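Local coordinates for protein 3-oxosteroid 1-dehydrogenase (Sterolibacterium denitrificans, PDB 7P18) that probably catalyses the FAD-dependent 1,2-dehydrogenation of 3-oxosteroids, passing the electrons to an acceptor and yielding 3-oxo-Delta(1)-steroids, at residues Leu107-Cys112 with Met132-Phe137; Ala162-Thr167 with Ile184-Arg189; Lys244-Ile249 with Arg516-Leu521. One frame throughout, in Å; residues are numbered along the deposited sequence.

Contact 1 of 3, residues Leu107-Cys112 with Met132-Phe137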
loop_
_atom_site.group_PDB
_atom_site.type_symbol
_atom_site.label_atom_id
_atom_site.label_comp_id
_atom_site.label_asym_id
_atom_site.label_seq_id
_atom_site.Cartn_x
_atom_site.Cartn_y
_atom_site.Cartn_z
ATOM N N LEU A 107 -0.530 14.150 14.672
ATOM C CA LEU A 107 0.125 13.053 13.898
ATOM C C LEU A 107 1.645 13.314 13.847
ATOM O O LEU A 107 2.009 14.459 13.573
ATOM C CB LEU A 107 -0.491 13.054 12.503
ATOM C CG LEU A 107 0.081 12.069 11.500
ATOM C CD1 LEU A 107 -0.126 10.640 11.984
ATOM C CD2 LEU A 107 -0.588 12.309 10.149
ATOM N N GLN A 108 2.453 12.298 14.115
ATOM C CA GLN A 108 3.936 12.351 14.130
ATOM C C GLN A 108 4.479 11.157 13.315
ATOM O O GLN A 108 4.035 10.016 13.546
ATOM C CB GLN A 108 4.468 12.378 15.572
ATOM C CG GLN A 108 3.985 13.576 16.408
ATOM C CD GLN A 108 4.583 14.882 15.945
ATOM O OE1 GLN A 108 5.814 14.993 15.844
ATOM N NE2 GLN A 108 3.734 15.829 15.568
ATOM N N TYR A 109 5.431 11.423 12.405
ATOM C CA TYR A 109 6.195 10.431 11.613
ATOM C C TYR A 109 7.606 10.321 12.176
ATOM O O TYR A 109 8.189 11.372 12.507
ATOM C CB TYR A 109 6.231 10.780 10.121
ATOM C CG TYR A 109 5.063 10.174 9.377
ATOM C CD1 TYR A 109 3.828 10.801 9.332
ATOM C CD2 TYR A 109 5.175 8.916 8.802
ATOM C CE1 TYR A 109 2.725 10.214 8.736
ATOM C CE2 TYR A 109 4.089 8.321 8.156
ATOM C CZ TYR A 109 2.863 8.954 8.148
ATOM O OH TYR A 109 1.780 8.372 7.537
ATOM N N PHE A 110 8.141 9.111 12.197
ATOM C CA PHE A 110 9.540 8.831 12.594
ATOM C C PHE A 110 10.084 7.737 11.682
ATOM O O PHE A 110 9.308 6.983 11.073
ATOM C CB PHE A 110 9.612 8.435 14.078
ATOM C CG PHE A 110 8.901 7.148 14.412
ATOM C CD1 PHE A 110 7.523 7.117 14.585
ATOM C CD2 PHE A 110 9.593 5.971 14.530
ATOM C CE1 PHE A 110 6.869 5.929 14.882
ATOM C CE2 PHE A 110 8.942 4.778 14.792
ATOM C CZ PHE A 110 7.586 4.759 14.997
ATOM N N PRO A 111 11.414 7.583 11.558
ATOM C CA PRO A 111 11.980 6.613 10.623
ATOM C C PRO A 111 11.863 5.166 11.115
ATOM O O PRO A 111 11.957 4.929 12.321
ATOM C CB PRO A 111 13.480 6.973 10.514
ATOM C CG PRO A 111 13.544 8.391 11.084
ATOM C CD PRO A 111 12.471 8.410 12.178
ATOM N N CYS A 112 11.660 4.243 10.175
ATOM C CA CYS A 112 11.916 2.798 10.361
ATOM C C CYS A 112 13.406 2.534 10.105
ATOM O O CYS A 112 13.815 2.273 8.948
ATOM C CB CYS A 112 11.008 1.976 9.466
ATOM S SG CYS A 112 9.254 2.316 9.752
ATOM N N MET A 132 9.508 5.894 6.732
ATOM C CA MET A 132 8.986 6.516 7.966
ATOM C C MET A 132 7.557 6.028 8.212
ATOM O O MET A 132 6.819 5.719 7.219
ATOM C CB MET A 132 9.005 8.040 7.886
ATOM C CG MET A 132 10.350 8.658 7.448
ATOM S SD MET A 132 10.296 10.475 7.485
ATOM C CE MET A 132 10.593 10.772 9.223
ATOM N N GLU A 133 7.174 5.981 9.490
ATOM C CA GLU A 133 5.811 5.546 9.879
ATOM C C GLU A 133 5.264 6.428 10.998
ATOM O O GLU A 133 6.008 7.195 11.646
ATOM C CB GLU A 133 5.859 4.080 10.267
ATOM C CG GLU A 133 6.446 3.822 11.664
ATOM C CD GLU A 133 6.095 2.440 12.176
ATOM O OE1 GLU A 133 4.918 1.975 11.917
ATOM O OE2 GLU A 133 7.012 1.801 12.754
ATOM N N PRO A 134 3.936 6.365 11.218
ATOM C CA PRO A 134 3.281 7.150 12.258
ATOM C C PRO A 134 3.443 6.586 13.673
ATOM O O PRO A 134 3.495 5.355 13.851
ATOM C CB PRO A 134 1.789 7.075 11.935
ATOM C CG PRO A 134 1.690 6.351 10.601
ATOM C CD PRO A 134 2.980 5.611 10.393
ATOM N N MET A 135 3.573 7.475 14.653
ATOM C CA MET A 135 3.345 7.117 16.075
ATOM C C MET A 135 1.861 6.736 16.241
ATOM O O MET A 135 0.993 7.241 15.468
ATOM C CB MET A 135 3.669 8.316 16.970
ATOM C CG MET A 135 5.135 8.708 16.916
ATOM S SD MET A 135 5.502 9.969 18.190
ATOM C CE MET A 135 5.499 8.908 19.642
ATOM N N LEU A 136 1.562 5.857 17.191
ATOM C CA LEU A 136 0.144 5.559 17.562
ATOM C C LEU A 136 -0.594 6.880 17.786
ATOM O O LEU A 136 -0.033 7.825 18.384
ATOM C CB LEU A 136 0.104 4.665 18.804
ATOM C CG LEU A 136 0.715 3.273 18.693
ATOM C CD1 LEU A 136 0.519 2.514 20.007
ATOM C CD2 LEU A 136 0.113 2.463 17.558
ATOM N N PHE A 137 -1.801 6.977 17.250
ATOM C CA PHE A 137 -2.652 8.174 17.310
ATOM C C PHE A 137 -3.881 7.860 18.187
ATOM O O PHE A 137 -4.468 6.740 18.091
ATOM C CB PHE A 137 -3.057 8.606 15.898
ATOM C CG PHE A 137 -3.801 9.904 15.889
ATOM C CD1 PHE A 137 -3.122 11.095 15.858
ATOM C CD2 PHE A 137 -5.181 9.933 15.969
ATOM C CE1 PHE A 137 -3.804 12.297 15.896
ATOM C CE2 PHE A 137 -5.864 11.128 16.029
ATOM C CZ PHE A 137 -5.167 12.313 15.973
HETATM O O HOH W 1 0.858 10.044 15.340
#
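Phe110 and Glu133 face each other as a hydrogen-bonded pair of an antiparallel ladder, held by two short backbone bonds. Phe110 N gives its hydrogen to Glu133 O at 2.9 Å, and Glu133 N returns one to Phe110 O at 2.8 Å. A third bond, from Met135 N to Gln108 O, continues the ladder past the non-hydrogen-bonded pair of Tyr109 and Pro134. Beyond it a water takes over, accepting from Gln108 N and donating to Met135 O, so the strands part without losing their polar link. Three CA-H...O contacts fill the intervals; one brings Tyr109 CA to 3.2 Å from Glu133 O.

The apolar contacts fall on two faces. On one, Tyr109 and Pro134 run side by side: the tyrosine ring lies against the proline, with Pro134 CA over its centre and Tyr109 CE2 3.7 Å from Pro134 CD. Leu107 CD1 touches CB of the same proline. On the other face, CG of Phe110 sits between its backbone N and carbonyl carbon (chi1 64°), and the ring runs alongside Glu133, Phe110 CZ being 3.6 Å from Glu133 CG. The Met135 side chain crosses that of Phe110 at about a right angle, Met135 CG 3.7 Å from Phe110 CD1. Cys112 SG packs on the same glutamate methylene.

The polar ends find partners beyond the two strands. Tyr109 OH bonds to Gly51 O, while the Glu133 carboxylate, close to the steroid, is hydrogen-bonded at both oxygens, OE1 by Ala166 N and OE2 with Thr167 OG1. Phe110 CZ and Cys112 SG thus flank Glu133 CG with apolar surface, while residues at the start of helix 166-174 grip the buried carboxylate and fix where it lies.

Contact 2 of 3, residues Ala162-Thr167 with Ile184-Arg189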
loop_
_atom_site.group_PDB
_atom_site.type_symbol
_atom_site.label_atom_id
_atom_site.label_comp_id
_atom_site.label_asym_id
_atom_site.label_seq_id
_atom_site.Cartn_x
_atom_site.Cartn_y
_atom_site.Cartn_z
ATOM N N ALA A 162 -5.308 -5.052 19.307
ATOM C CA ALA A 162 -4.408 -3.990 19.808
ATOM C C ALA A 162 -3.577 -3.418 18.653
ATOM O O ALA A 162 -2.948 -4.193 17.919
ATOM C CB ALA A 162 -3.528 -4.532 20.905
ATOM N N SER A 163 -3.621 -2.100 18.498
ATOM C CA SER A 163 -2.866 -1.372 17.436
ATOM C C SER A 163 -1.371 -1.470 17.761
ATOM O O SER A 163 -1.024 -1.324 18.965
ATOM C CB SER A 163 -3.325 0.026 17.339
ATOM O OG SER A 163 -4.661 0.070 16.843
ATOM N N MET A 164 -0.527 -1.717 16.746
ATOM C CA MET A 164 0.954 -1.592 16.874
ATOM C C MET A 164 1.538 -0.797 15.699
ATOM O O MET A 164 0.925 -0.775 14.613
ATOM C CB MET A 164 1.605 -2.970 16.882
ATOM C CG MET A 164 1.080 -3.872 18.020
ATOM S SD MET A 164 1.753 -5.538 17.899
ATOM C CE MET A 164 1.480 -5.944 16.159
ATOM N N THR A 165 2.710 -0.194 15.916
ATOM C CA THR A 165 3.569 0.376 14.854
ATOM C C THR A 165 4.255 -0.791 14.177
ATOM O O THR A 165 4.342 -1.873 14.797
ATOM C CB THR A 165 4.606 1.342 15.435
ATOM O OG1 THR A 165 5.466 0.599 16.309
ATOM C CG2 THR A 165 3.946 2.479 16.177
ATOM N N ALA A 166 4.717 -0.601 12.952
ATOM C CA ALA A 166 5.537 -1.594 12.219
ATOM C C ALA A 166 6.813 -1.856 13.018
ATOM O O ALA A 166 7.254 -3.014 13.074
ATOM C CB ALA A 166 5.850 -1.133 10.822
ATOM N N THR A 167 7.371 -0.818 13.636
ATOM C CA THR A 167 8.587 -0.957 14.480
ATOM C C THR A 167 8.286 -1.936 15.633
ATOM O O THR A 167 9.007 -2.942 15.734
ATOM C CB THR A 167 9.049 0.406 15.004
ATOM O OG1 THR A 167 9.247 1.249 13.856
ATOM C CG2 THR A 167 10.314 0.287 15.831
ATOM N N ILE A 184 2.803 -8.065 25.865
ATOM C CA ILE A 184 2.261 -7.724 27.213
ATOM C C ILE A 184 1.987 -6.219 27.280
ATOM O O ILE A 184 0.907 -5.828 27.794
ATOM C CB ILE A 184 3.219 -8.198 28.338
ATOM C CG1 ILE A 184 2.975 -9.661 28.732
ATOM C CG2 ILE A 184 3.151 -7.285 29.559
ATOM C CD1 ILE A 184 3.417 -10.696 27.708
ATOM N N LYS A 185 2.910 -5.390 26.788
ATOM C CA LYS A 185 2.754 -3.914 26.849
ATOM C C LYS A 185 1.505 -3.545 26.027
ATOM O O LYS A 185 0.668 -2.762 26.526
ATOM C CB LYS A 185 4.054 -3.241 26.387
ATOM C CG LYS A 185 4.148 -1.737 26.640
ATOM C CD LYS A 185 5.463 -1.090 26.199
ATOM C CE LYS A 185 5.769 -1.201 24.713
ATOM N NZ LYS A 185 4.766 -0.526 23.845
ATOM N N SER A 186 1.364 -4.143 24.841
ATOM C CA SER A 186 0.359 -3.764 23.807
ATOM C C SER A 186 -1.042 -4.181 24.276
ATOM O O SER A 186 -1.919 -3.296 24.427
ATOM C CB SER A 186 0.704 -4.354 22.459
ATOM O OG SER A 186 1.853 -3.722 21.893
ATOM N N LEU A 187 -1.229 -5.464 24.565
ATOM C CA LEU A 187 -2.529 -6.006 25.054
ATOM C C LEU A 187 -2.827 -5.443 26.440
ATOM O O LEU A 187 -3.980 -5.053 26.689
ATOM C CB LEU A 187 -2.472 -7.530 25.006
ATOM C CG LEU A 187 -2.587 -8.077 23.591
ATOM C CD1 LEU A 187 -2.082 -9.501 23.505
ATOM C CD2 LEU A 187 -4.030 -7.979 23.103
ATOM N N GLY A 188 -1.796 -5.300 27.262
ATOM C CA GLY A 188 -1.869 -4.570 28.537
ATOM C C GLY A 188 -2.553 -3.230 28.389
ATOM O O GLY A 188 -3.615 -3.043 29.023
ATOM N N ARG A 189 -1.979 -2.327 27.583
ATOM C CA ARG A 189 -2.487 -0.939 27.371
ATOM C C ARG A 189 -3.983 -1.002 27.021
ATOM O O ARG A 189 -4.747 -0.183 27.556
ATOM C CB ARG A 189 -1.697 -0.264 26.236
ATOM C CG ARG A 189 -1.979 1.218 26.041
ATOM C CD ARG A 189 -1.476 1.726 24.697
ATOM N NE ARG A 189 -2.188 1.068 23.603
ATOM C CZ ARG A 189 -1.626 0.314 22.664
ATOM N NH1 ARG A 189 -0.310 0.142 22.637
ATOM N NH2 ARG A 189 -2.382 -0.248 21.733
HETATM O O HOH W 2 1.323 -1.284 20.414
#
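Ala162 CB lies against the helix 179-191, 4.1 Å from Leu187 CD2 and equally close to Ser186 O. Leu187 reaches this methyl with one branch, its CG set anti to the carbonyl carbon (chi1 -75°). Further along the first segment, Met164 brings CG to 4.0 Å from Ser186 OG, so Ser186 is met at O by Ala162 and at OG by Met164, two residues on. Leu158 of the neighbouring strand adds its own contacts to Met164, Ser186 and Leu187.

Residues 162-163 form a short, weakly bonded strand paired with 157-158, and the chain then enters helix 166-174, with Thr165 as its N-cap: Thr165 OG1 takes the backbone N of Glu168. The contact ties the lead-in to that helix, whose first turn includes Ala166 of the steroid pocket, to the helix 179-191 that follows it in the chain.

The polar half of the contact gathers at Ser163 O. Arg189 NH2 approaches it at 3.3 Å, a long bond but fairly straight, with an N-H...O angle of 157°. It arrives in the carbonyl plane, on a lone pair, while the oxygen stands slightly tilted from the guanidinium plane. Ser186 O lies over the centre of one guanidinium face. A water donates to the same Ser163 O at 2.8 Å and accepts from Arg189 NH1 at 3.1 Å, closing a small ring. It also accepts from Ser186 OG, which is hydrogen-bonded to Gln182 NE2 as well. Arg189 NH2 also forms a salt bridge with Asp203 OD2, and that same carboxylate oxygen accepts from Ser163 N.

Contact 3 of 3, residues Lys244-Ile249 with Arg516-Leu521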
loop_
_atom_site.group_PDB
_atom_site.type_symbol
_atom_site.label_atom_id
_atom_site.label_comp_id
_atom_site.label_asym_id
_atom_site.label_seq_id
_atom_site.Cartn_x
_atom_site.Cartn_y
_atom_site.Cartn_z
ATOM N N LYS A 244 -9.561 24.322 -22.596
ATOM C CA LYS A 244 -10.467 24.104 -21.449
ATOM C C LYS A 244 -9.678 24.272 -20.145
ATOM O O LYS A 244 -8.551 23.721 -19.999
ATOM C CB LYS A 244 -11.136 22.736 -21.589
ATOM C CG LYS A 244 -12.079 22.619 -22.773
ATOM C CD LYS A 244 -13.036 23.787 -22.837
ATOM C CE LYS A 244 -14.132 23.621 -23.866
ATOM N NZ LYS A 244 -13.616 23.935 -25.219
ATOM N N ARG A 245 -10.269 25.021 -19.231
ATOM C CA ARG A 245 -9.810 25.222 -17.844
ATOM C C ARG A 245 -10.875 24.569 -16.974
ATOM O O ARG A 245 -12.046 24.593 -17.366
ATOM C CB ARG A 245 -9.678 26.725 -17.552
ATOM C CG ARG A 245 -9.392 27.093 -16.105
ATOM C CD ARG A 245 -9.090 28.572 -15.972
ATOM N NE ARG A 245 -10.231 29.353 -16.418
ATOM C CZ ARG A 245 -11.054 30.059 -15.641
ATOM N NH1 ARG A 245 -10.884 30.100 -14.325
ATOM N NH2 ARG A 245 -12.052 30.735 -16.195
ATOM N N VAL A 246 -10.478 24.024 -15.835
ATOM C CA VAL A 246 -11.421 23.360 -14.901
ATOM C C VAL A 246 -11.797 24.391 -13.857
ATOM O O VAL A 246 -10.874 24.973 -13.232
ATOM C CB VAL A 246 -10.802 22.098 -14.270
ATOM C CG1 VAL A 246 -11.561 21.674 -13.036
ATOM C CG2 VAL A 246 -10.750 20.986 -15.287
ATOM N N THR A 247 -13.103 24.604 -13.667
ATOM C CA THR A 247 -13.640 25.675 -12.784
ATOM C C THR A 247 -14.466 25.073 -11.652
ATOM O O THR A 247 -14.913 25.841 -10.772
ATOM C CB THR A 247 -14.479 26.659 -13.608
ATOM O OG1 THR A 247 -15.508 25.905 -14.249
ATOM C CG2 THR A 247 -13.659 27.338 -14.675
ATOM N N GLY A 248 -14.654 23.744 -11.654
ATOM C CA GLY A 248 -15.449 23.084 -10.613
ATOM C C GLY A 248 -15.723 21.624 -10.910
ATOM O O GLY A 248 -15.140 21.068 -11.848
ATOM N N ILE A 249 -16.634 21.033 -10.138
ATOM C CA ILE A 249 -17.061 19.625 -10.329
ATOM C C ILE A 249 -18.577 19.539 -10.157
ATOM O O ILE A 249 -19.138 20.380 -9.466
ATOM C CB ILE A 249 -16.350 18.699 -9.327
ATOM C CG1 ILE A 249 -16.722 19.004 -7.876
ATOM C CG2 ILE A 249 -14.845 18.754 -9.549
ATOM C CD1 ILE A 249 -16.219 17.990 -6.858
ATOM N N ARG A 516 0.589 20.063 -22.292
ATOM C CA ARG A 516 0.115 21.376 -21.792
ATOM C C ARG A 516 -0.709 21.159 -20.531
ATOM O O ARG A 516 -1.646 20.357 -20.548
ATOM C CB ARG A 516 -0.712 22.057 -22.882
ATOM C CG ARG A 516 -1.172 23.453 -22.498
ATOM C CD ARG A 516 -2.015 24.154 -23.559
ATOM N NE ARG A 516 -2.453 25.471 -23.090
ATOM C CZ ARG A 516 -3.509 25.705 -22.283
ATOM N NH1 ARG A 516 -4.282 24.717 -21.845
ATOM N NH2 ARG A 516 -3.795 26.945 -21.917
ATOM N N PRO A 517 -0.409 21.855 -19.410
ATOM C CA PRO A 517 -1.249 21.788 -18.223
ATOM C C PRO A 517 -2.700 22.173 -18.521
ATOM O O PRO A 517 -2.955 23.166 -19.224
ATOM C CB PRO A 517 -0.653 22.782 -17.225
ATOM C CG PRO A 517 0.766 22.923 -17.694
ATOM C CD PRO A 517 0.751 22.727 -19.194
ATOM N N ILE A 518 -3.621 21.384 -17.971
ATOM C CA ILE A 518 -5.050 21.759 -17.896
ATOM C C ILE A 518 -5.182 22.678 -16.696
ATOM O O ILE A 518 -5.046 22.234 -15.558
ATOM C CB ILE A 518 -5.971 20.530 -17.843
ATOM C CG1 ILE A 518 -5.732 19.628 -19.049
ATOM C CG2 ILE A 518 -7.418 20.965 -17.748
ATOM C CD1 ILE A 518 -6.516 18.317 -19.033
ATOM N N GLU A 519 -5.314 23.973 -16.974
ATOM C CA GLU A 519 -5.431 25.023 -15.941
ATOM C C GLU A 519 -6.538 24.622 -14.975
ATOM O O GLU A 519 -7.602 24.252 -15.478
ATOM C CB GLU A 519 -5.822 26.371 -16.562
ATOM C CG GLU A 519 -4.798 26.918 -17.528
ATOM C CD GLU A 519 -3.463 27.247 -16.875
ATOM O OE1 GLU A 519 -3.486 27.722 -15.720
ATOM O OE2 GLU A 519 -2.406 27.024 -17.520
ATOM N N GLY A 520 -6.269 24.737 -13.682
ATOM C CA GLY A 520 -7.187 24.465 -12.562
ATOM C C GLY A 520 -7.223 23.000 -12.092
ATOM O O GLY A 520 -7.956 22.719 -11.120
ATOM N N LEU A 521 -6.538 22.075 -12.761
ATOM C CA LEU A 521 -6.676 20.613 -12.471
ATOM C C LEU A 521 -5.337 20.020 -12.022
ATOM O O LEU A 521 -4.350 20.081 -12.793
ATOM C CB LEU A 521 -7.149 19.875 -13.706
ATOM C CG LEU A 521 -7.611 18.436 -13.465
ATOM C CD1 LEU A 521 -8.800 18.431 -12.524
ATOM C CD2 LEU A 521 -7.935 17.741 -14.781
HETATM O O HOH W 3 -6.086 24.950 -19.821
#
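Glu519 O receives the one direct hydrogen bond between these segments, from Val246 N at 2.9 Å and nearly straight, with an N-H...O angle of 169°. Arg245 CA adds a CA-H...O contact to the same oxygen, and Arg245 CG lies 3.4 Å from it. A water makes a second link, between Lys244 O, to which it donates, and Glu519 N, from which it accepts; it accepts also, at 2.7 Å, from Arg516 NH1, in the plane of that guanidinium.

Side chains meet on both flanks of this bond. Toward the interior, Val246 CG2 is placed beside the backbone N and touches Ile518 CG2 and Leu521 CB, each at 4.1 Å. Val266 of strand 265-268 packs on both Val246 and Leu521. On the exposed flank, Arg245 CG rests 3.7 Å from Glu519 CB, but the charged ends part. Arg245 NH2 pairs instead with Glu239 OE1, and Thr247 CG2 lies over the centre of its guanidinium face.

Gly520, at phi 87°, occupies the third position of a turn closed by Leu521 N to Ile518 O; a CB there would run into Val246 O. The arrangement is a type II beta turn set against the start of strand 245-253, just ahead of the classic bulge that Thr247 and Gly248 form opposite Ile237. At Glu519 and Gly520 the turn carries the chain from strand 517-518 into 521-523, outermost strand of the parallel Rossmann-type sheet of the FAD-binding fold.

In the fold
Contacts 1 and 2 are buried neighbours on the same side of the chain's centre and meet directly through Glu133, whose carboxylate reaches the N-terminal end of helix 166-174; Leu136 also packs on Arg189. Contact 3 lies on the far side of the centre from contact 2, partly exposed, its nearest atoms about 24 Å from contact 1. Chemistry follows place: contact 1 is a short antiparallel strand pair with side chains on both faces, contact 2 joins a strand and a helix through one long arginine bond, a water and a few apolar touches, and contact 3 sets a turn against a strand. A bridging water recurs in all three. Contact 2 includes Ala166 of the steroid pocket and contact 1 lies close to it, whereas contact 3 is remote.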